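PDB 1N71: aac(6')-Ii, which acetylates the 6'-amino group of aminoglycoside antibiotics with acetyl-coenzyme A as donor, and so makes the bacterium resistant to these drugs. Local coordinates for the interface of chains A and B. Sequence-based numbering; all coordinates share one arbitrary frame. Chains: chain A/B, aac(6')-Ii.

Contact 1: the interface of chains A and B. Residues chain A 66, 106, 108, 172; chain B 158-159, 161, 168, 170.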
ATOM      1  N   TYR A  66       5.111   2.027   7.747  1.00 16.74           N
ATOM      2  CA  TYR A  66       4.476   2.048   9.067  1.00 18.80           C
ATOM      3  C   TYR A  66       5.542   2.267  10.138  1.00 18.92           C
ATOM      4  O   TYR A  66       6.241   1.329  10.526  1.00 17.80           O
ATOM      5  CB  TYR A  66       3.746   0.732   9.348  1.00 19.74           C
ATOM      6  CG  TYR A  66       2.709   0.357   8.317  1.00 21.66           C
ATOM      7  CD1 TYR A  66       3.086  -0.194   7.094  1.00 21.65           C
ATOM      8  CD2 TYR A  66       1.351   0.555   8.562  1.00 21.61           C
ATOM      9  CE1 TYR A  66       2.141  -0.540   6.140  1.00 22.99           C
ATOM     10  CE2 TYR A  66       0.393   0.211   7.612  1.00 24.78           C
ATOM     11  CZ  TYR A  66       0.798  -0.336   6.405  1.00 22.77           C
ATOM     12  OH  TYR A  66      -0.133  -0.693   5.464  1.00 25.09           O
ATOM     13  N   THR A 106       8.428  -6.242   9.711  1.00 18.11           N
ATOM     14  CA  THR A 106       7.891  -6.912   8.539  1.00 18.60           C
ATOM     15  C   THR A 106       8.107  -6.142   7.248  1.00 16.29           C
ATOM     16  O   THR A 106       8.182  -4.914   7.232  1.00 15.60           O
ATOM     17  CB  THR A 106       6.379  -7.153   8.690  1.00 20.56           C
ATOM     18  OG1 THR A 106       5.876  -7.797   7.510  1.00 23.31           O
ATOM     19  CG2 THR A 106       5.652  -5.838   8.858  1.00 20.25           C
ATOM     20  N   TYR A 108       6.555  -6.065   3.271  1.00 13.26           N
ATOM     21  CA  TYR A 108       5.460  -6.520   2.430  1.00 14.18           C
ATOM     22  C   TYR A 108       5.674  -5.955   1.036  1.00 13.62           C
ATOM     23  O   TYR A 108       6.463  -5.034   0.844  1.00 13.63           O
ATOM     24  CB  TYR A 108       4.111  -6.055   2.981  1.00 13.22           C
ATOM     25  CG  TYR A 108       3.877  -4.573   2.847  1.00 14.85           C
ATOM     26  CD1 TYR A 108       4.460  -3.668   3.738  1.00 16.30           C
ATOM     27  CD2 TYR A 108       3.082  -4.071   1.818  1.00 17.18           C
ATOM     28  CE1 TYR A 108       4.251  -2.300   3.607  1.00 19.77           C
ATOM     29  CE2 TYR A 108       2.869  -2.705   1.676  1.00 20.88           C
ATOM     30  CZ  TYR A 108       3.454  -1.827   2.573  1.00 20.21           C
ATOM     31  OH  TYR A 108       3.238  -0.479   2.435  1.00 24.86           O
ATOM     32  N   ALA A 172       3.790 -10.845   2.364  1.00 12.58           N
ATOM     33  CA  ALA A 172       4.505 -10.290   3.501  1.00 12.18           C
ATOM     34  C   ALA A 172       5.299 -11.339   4.248  1.00 13.14           C
ATOM     35  O   ALA A 172       5.032 -12.543   4.153  1.00 13.87           O
ATOM     36  CB  ALA A 172       3.515  -9.609   4.445  1.00 11.31           C
TER
ATOM     37  N   LEU B 158      -2.021  -7.210   6.999  1.00 13.69           N
ATOM     38  CA  LEU B 158      -0.568  -7.130   7.059  1.00 15.67           C
ATOM     39  C   LEU B 158      -0.204  -7.338   8.522  1.00 15.32           C
ATOM     40  O   LEU B 158      -0.282  -6.415   9.324  1.00 15.98           O
ATOM     41  CB  LEU B 158      -0.071  -5.764   6.582  1.00 15.09           C
ATOM     42  CG  LEU B 158       1.445  -5.570   6.671  1.00 16.41           C
ATOM     43  CD1 LEU B 158       2.176  -6.719   5.976  1.00 15.65           C
ATOM     44  CD2 LEU B 158       1.807  -4.232   6.046  1.00 17.03           C
ATOM     45  N   PRO B 159       0.172  -8.572   8.889  1.00 15.08           N
ATOM     46  CA  PRO B 159       0.535  -8.886  10.275  1.00 13.43           C
ATOM     47  C   PRO B 159       1.720  -8.070  10.782  1.00 14.23           C
ATOM     48  O   PRO B 159       2.702  -7.874  10.063  1.00 13.83           O
ATOM     49  CB  PRO B 159       0.866 -10.378  10.219  1.00 15.81           C
ATOM     50  CG  PRO B 159       0.015 -10.879   9.073  1.00 13.68           C
ATOM     51  CD  PRO B 159       0.208  -9.787   8.051  1.00 14.33           C
ATOM     52  N   ALA B 161       2.236  -4.988  11.163  1.00 13.71           N
ATOM     53  CA  ALA B 161       2.560  -3.769  10.426  1.00 13.26           C
ATOM     54  C   ALA B 161       3.014  -2.601  11.298  1.00 16.43           C
ATOM     55  O   ALA B 161       4.026  -1.959  11.010  1.00 15.18           O
ATOM     56  CB  ALA B 161       1.362  -3.335   9.592  1.00 12.17           C
ATOM     57  N   ASP B 168      -2.502  -4.085   9.915  1.00 14.91           N
ATOM     58  CA  ASP B 168      -3.216  -3.142   9.072  1.00 15.03           C
ATOM     59  C   ASP B 168      -4.217  -4.078   8.396  1.00 13.53           C
ATOM     60  O   ASP B 168      -3.893  -5.232   8.089  1.00 16.72           O
ATOM     61  CB  ASP B 168      -2.290  -2.493   8.030  1.00 17.52           C
ATOM     62  CG  ASP B 168      -2.963  -1.337   7.278  1.00 22.46           C
ATOM     63  OD1 ASP B 168      -3.995  -0.827   7.753  1.00 23.93           O
ATOM     64  OD2 ASP B 168      -2.454  -0.924   6.212  1.00 26.35           O
ATOM     65  N   TRP B 170      -6.644  -4.548   5.170  1.00 11.75           N
ATOM     66  CA  TRP B 170      -6.932  -4.064   3.820  1.00 15.30           C
ATOM     67  C   TRP B 170      -8.362  -4.373   3.414  1.00 15.00           C
ATOM     68  O   TRP B 170      -8.808  -5.518   3.516  1.00 16.58           O
ATOM     69  CB  TRP B 170      -5.992  -4.715   2.802  1.00 16.53           C
ATOM     70  CG  TRP B 170      -4.649  -4.066   2.671  1.00 20.49           C
ATOM     71  CD1 TRP B 170      -4.398  -2.753   2.389  1.00 22.68           C
ATOM     72  CD2 TRP B 170      -3.372  -4.714   2.742  1.00 19.32           C
ATOM     73  NE1 TRP B 170      -3.042  -2.545   2.275  1.00 22.30           N
ATOM     74  CE2 TRP B 170      -2.390  -3.730   2.489  1.00 22.85           C
ATOM     75  CE3 TRP B 170      -2.963  -6.030   2.992  1.00 22.08           C
ATOM     76  CZ2 TRP B 170      -1.019  -4.023   2.481  1.00 22.92           C
ATOM     77  CZ3 TRP B 170      -1.596  -6.322   2.983  1.00 22.53           C
ATOM     78  CH2 TRP B 170      -0.644  -5.319   2.729  1.00 23.49           C
TER
HETATM   79  O   HOH W   1       4.015  -9.546   8.311  1.00 21.30           O

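Contact 2: the interface of chains A and B. Residues chain A 112, 158, 161-162, 168; chain B 66, 69-70.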
ATOM      1  N   ASP A 112       1.724  -7.568  -9.059  1.00 21.25           N
ATOM      2  CA  ASP A 112       0.537  -7.620  -9.900  1.00 22.16           C
ATOM      3  C   ASP A 112       0.509  -8.785 -10.881  1.00 20.79           C
ATOM      4  O   ASP A 112       1.540  -9.358 -11.216  1.00 22.30           O
ATOM      5  CB  ASP A 112       0.390  -6.296 -10.655  1.00 22.80           C
ATOM      6  CG  ASP A 112       0.430  -5.089  -9.726  1.00 27.57           C
ATOM      7  OD1 ASP A 112       1.536  -4.720  -9.260  1.00 29.39           O
ATOM      8  OD2 ASP A 112      -0.645  -4.514  -9.450  1.00 25.33           O
ATOM      9  N   LEU A 158      -5.883  -7.458  -4.163  1.00 13.91           N
ATOM     10  CA  LEU A 158      -6.626  -6.250  -4.484  1.00 15.14           C
ATOM     11  C   LEU A 158      -7.366  -6.548  -5.783  1.00 15.75           C
ATOM     12  O   LEU A 158      -6.812  -6.415  -6.876  1.00 15.78           O
ATOM     13  CB  LEU A 158      -5.672  -5.074  -4.670  1.00 16.29           C
ATOM     14  CG  LEU A 158      -6.327  -3.731  -4.993  1.00 20.78           C
ATOM     15  CD1 LEU A 158      -7.526  -3.492  -4.079  1.00 21.23           C
ATOM     16  CD2 LEU A 158      -5.290  -2.628  -4.843  1.00 22.00           C
ATOM     17  N   ALA A 161      -7.499  -4.411  -9.465  1.00 14.90           N
ATOM     18  CA  ALA A 161      -6.627  -3.256  -9.264  1.00 15.44           C
ATOM     19  C   ALA A 161      -6.179  -2.550 -10.539  1.00 15.64           C
ATOM     20  O   ALA A 161      -6.286  -1.327 -10.654  1.00 16.03           O
ATOM     21  CB  ALA A 161      -5.398  -3.675  -8.451  1.00 13.80           C
ATOM     22  N   ASN A 162      -5.672  -3.332 -11.486  1.00 14.70           N
ATOM     23  CA  ASN A 162      -5.157  -2.814 -12.746  1.00 17.10           C
ATOM     24  C   ASN A 162      -6.163  -2.985 -13.878  1.00 16.21           C
ATOM     25  O   ASN A 162      -5.799  -2.937 -15.050  1.00 17.22           O
ATOM     26  CB  ASN A 162      -3.873  -3.565 -13.094  1.00 18.34           C
ATOM     27  CG  ASN A 162      -2.873  -3.564 -11.955  1.00 20.90           C
ATOM     28  OD1 ASN A 162      -2.146  -2.593 -11.759  1.00 20.11           O
ATOM     29  ND2 ASN A 162      -2.846  -4.648 -11.183  1.00 21.28           N
ATOM     30  N   ASP A 168      -3.738  -7.158  -7.776  1.00 16.60           N
ATOM     31  CA  ASP A 168      -2.416  -6.967  -7.217  1.00 16.30           C
ATOM     32  C   ASP A 168      -2.430  -8.033  -6.128  1.00 15.47           C
ATOM     33  O   ASP A 168      -3.468  -8.277  -5.508  1.00 15.39           O
ATOM     34  CB  ASP A 168      -2.241  -5.572  -6.601  1.00 17.82           C
ATOM     35  CG  ASP A 168      -0.780  -5.267  -6.253  1.00 23.93           C
ATOM     36  OD1 ASP A 168       0.113  -5.974  -6.766  1.00 25.27           O
ATOM     37  OD2 ASP A 168      -0.520  -4.317  -5.481  1.00 25.09           O
TER
ATOM     38  N   TYR B  66      -3.041   2.609  -9.046  1.00 13.06           N
ATOM     39  CA  TYR B  66      -2.835   1.653 -10.127  1.00 14.49           C
ATOM     40  C   TYR B  66      -3.473   2.277 -11.353  1.00 14.92           C
ATOM     41  O   TYR B  66      -4.678   2.147 -11.553  1.00 15.56           O
ATOM     42  CB  TYR B  66      -3.506   0.316  -9.810  1.00 16.64           C
ATOM     43  CG  TYR B  66      -3.003  -0.329  -8.542  1.00 18.39           C
ATOM     44  CD1 TYR B  66      -3.481   0.075  -7.294  1.00 18.96           C
ATOM     45  CD2 TYR B  66      -2.032  -1.330  -8.588  1.00 19.16           C
ATOM     46  CE1 TYR B  66      -3.008  -0.500  -6.124  1.00 18.29           C
ATOM     47  CE2 TYR B  66      -1.550  -1.917  -7.418  1.00 19.56           C
ATOM     48  CZ  TYR B  66      -2.047  -1.494  -6.191  1.00 18.36           C
ATOM     49  OH  TYR B  66      -1.588  -2.075  -5.034  1.00 19.61           O
ATOM     50  N   THR B  69      -7.437   2.952 -12.554  1.00 15.69           N
ATOM     51  CA  THR B  69      -8.426   1.928 -12.228  1.00 14.62           C
ATOM     52  C   THR B  69      -8.492   1.617 -10.730  1.00 15.62           C
ATOM     53  O   THR B  69      -9.561   1.321 -10.200  1.00 16.67           O
ATOM     54  CB  THR B  69      -8.137   0.610 -12.991  1.00 13.45           C
ATOM     55  OG1 THR B  69      -6.777   0.217 -12.768  1.00 16.34           O
ATOM     56  CG2 THR B  69      -8.359   0.792 -14.486  1.00 12.44           C
ATOM     57  N   GLY B  70      -7.350   1.690 -10.053  1.00 14.77           N
ATOM     58  CA  GLY B  70      -7.308   1.379  -8.634  1.00 13.09           C
ATOM     59  C   GLY B  70      -6.943   2.573  -7.781  1.00 15.03           C
ATOM     60  O   GLY B  70      -5.855   3.134  -7.926  1.00 15.52           O
TER

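Contact 1: the interface of chains A and B
In this enzyme of the GNAT acetyltransferase fold, strands 55-66, 106-112 and 168-174 of chain A meet the end of strand 153-158 and the strand 168-174 of chain B, with the isobutyl group of B:Leu158 lodged among A:Tyr66, A:Tyr108 and A:Ala172. The principle at work is that one branched side chain can bind several neighbours: here its two methyls share A:Tyr108, and each touches a further residue as well. B:Leu158 CD1 touches A:Ala172 CB at 3.5 Å and also packs against A:Tyr108 CB. Its other methyl, CD2, lies over one face of the A:Tyr108 ring, displaced toward the rim and 4.0 Å from the centroid, in a CH-pi contact. The same methyl, B:Leu158 CD2, reaches A:Tyr66 CE1 at 3.7 Å. An extended side chain, with CG opposite the backbone N (chi1 177°), carries both methyls across to chain A.

The phenol of A:Tyr66 reaches further, to B:Asp168. Its OH donates a hydrogen bond to the carboxylate oxygen OD2 of B:Asp168, modelled very short at 2.4 Å. The acceptor lies at the ring edge and in the ring plane, but the hydroxyl meets it on its anti side, 26° out of the carboxylate plane; ring and carboxylate planes are turned 64° apart. B:Ala161 CB caps one face of this ring, over its centre. Beside this apolar cluster, the indole rim atom B:Trp170 CH2 comes to 4.0 Å from A:Tyr108 CD2. At the opposite margin a water bridges A:Thr106 OG1 (2.7 Å) and the carbonyl oxygen B:Pro159 O (2.8 Å).

The patch thus couples an apolar plug with a polar clasp, and would help join the two copies of the enzyme into a two-fold dimer.

Contact 2: the interface of chains A and B
B:Tyr66, at the end of strand 55-66, packs against chain A, and A:Ala161 and A:Asn162 supply much of the contact. It illustrates how an aromatic ring can be held by face, rim and hydroxyl together. Over its centre sits the methyl of A:Ala161, CB lying 4.0 Å above the ring plane. On that same side, but out beyond the rim, A:Leu158 CD2 approaches B:Tyr66 CE1 at 3.4 Å, the two side chains arriving from opposite directions.

Polar groups line the CD2-CE2 border of the ring. The amide oxygen A:Asn162 OD1 is 3.4 Å from B:Tyr66 CD2, with the amide turned 79° from the ring plane, while A:Asp112 OD2 lies at the same distance, 3.4 Å, from B:Tyr66 CE2. These two residues brace one another: A:Asn162 ND2 donates to A:Asp112 OD2 at 2.8 Å, a fairly straight bond (159° at the hydrogen) that should keep the amide from rotating. The side chain of A:Asn162 leaves with CG opposite its carbonyl carbon (chi1 -52°), which turns the amide toward both the ring and the aspartate. At the far end the phenol OH of B:Tyr66 donates to A:Asp168 OD2 at 2.5 Å, meeting this carboxylate oxygen on its anti side and somewhat out of the carboxylate plane.

The backbone contributes too. B:Thr69 OG1 donates to the carbonyl oxygen A:Ala161 O at 2.7 Å, tilted somewhat from the carbonyl plane. B:Thr69 OG1 also hydrogen-bonds B:Tyr66 O at 3.1 Å, from above the carbonyl plane; having one hydrogen, the hydroxyl must share or alternate it.

In the fold, the loop after strand 153-158 of chain A, with the end of strand 106-112 and the start of strand 168-174, packs against the end of strand 55-66 of chain B and the turn that leads on to strand 70-78.

The C-alpha centres of contact 1 and contact 2 lie about 18 Å apart across the same A-B interface. Position 66 appears in both, once from each chain, as do positions 158, 161 and 168, so the two patches share residue positions, as two-fold related versions of one arrangement. From strand 106-112 of chain A, contact 1 includes the beginning (A:Thr106, A:Tyr108) and contact 2 the end (A:Asp112). Each subunit therefore offers a tyrosine and receives one, and the pairing is reciprocal. Such mutual exchange suits a genuine two-fold dimer, although the coordinates alone do not prove that this assembly exists in solution.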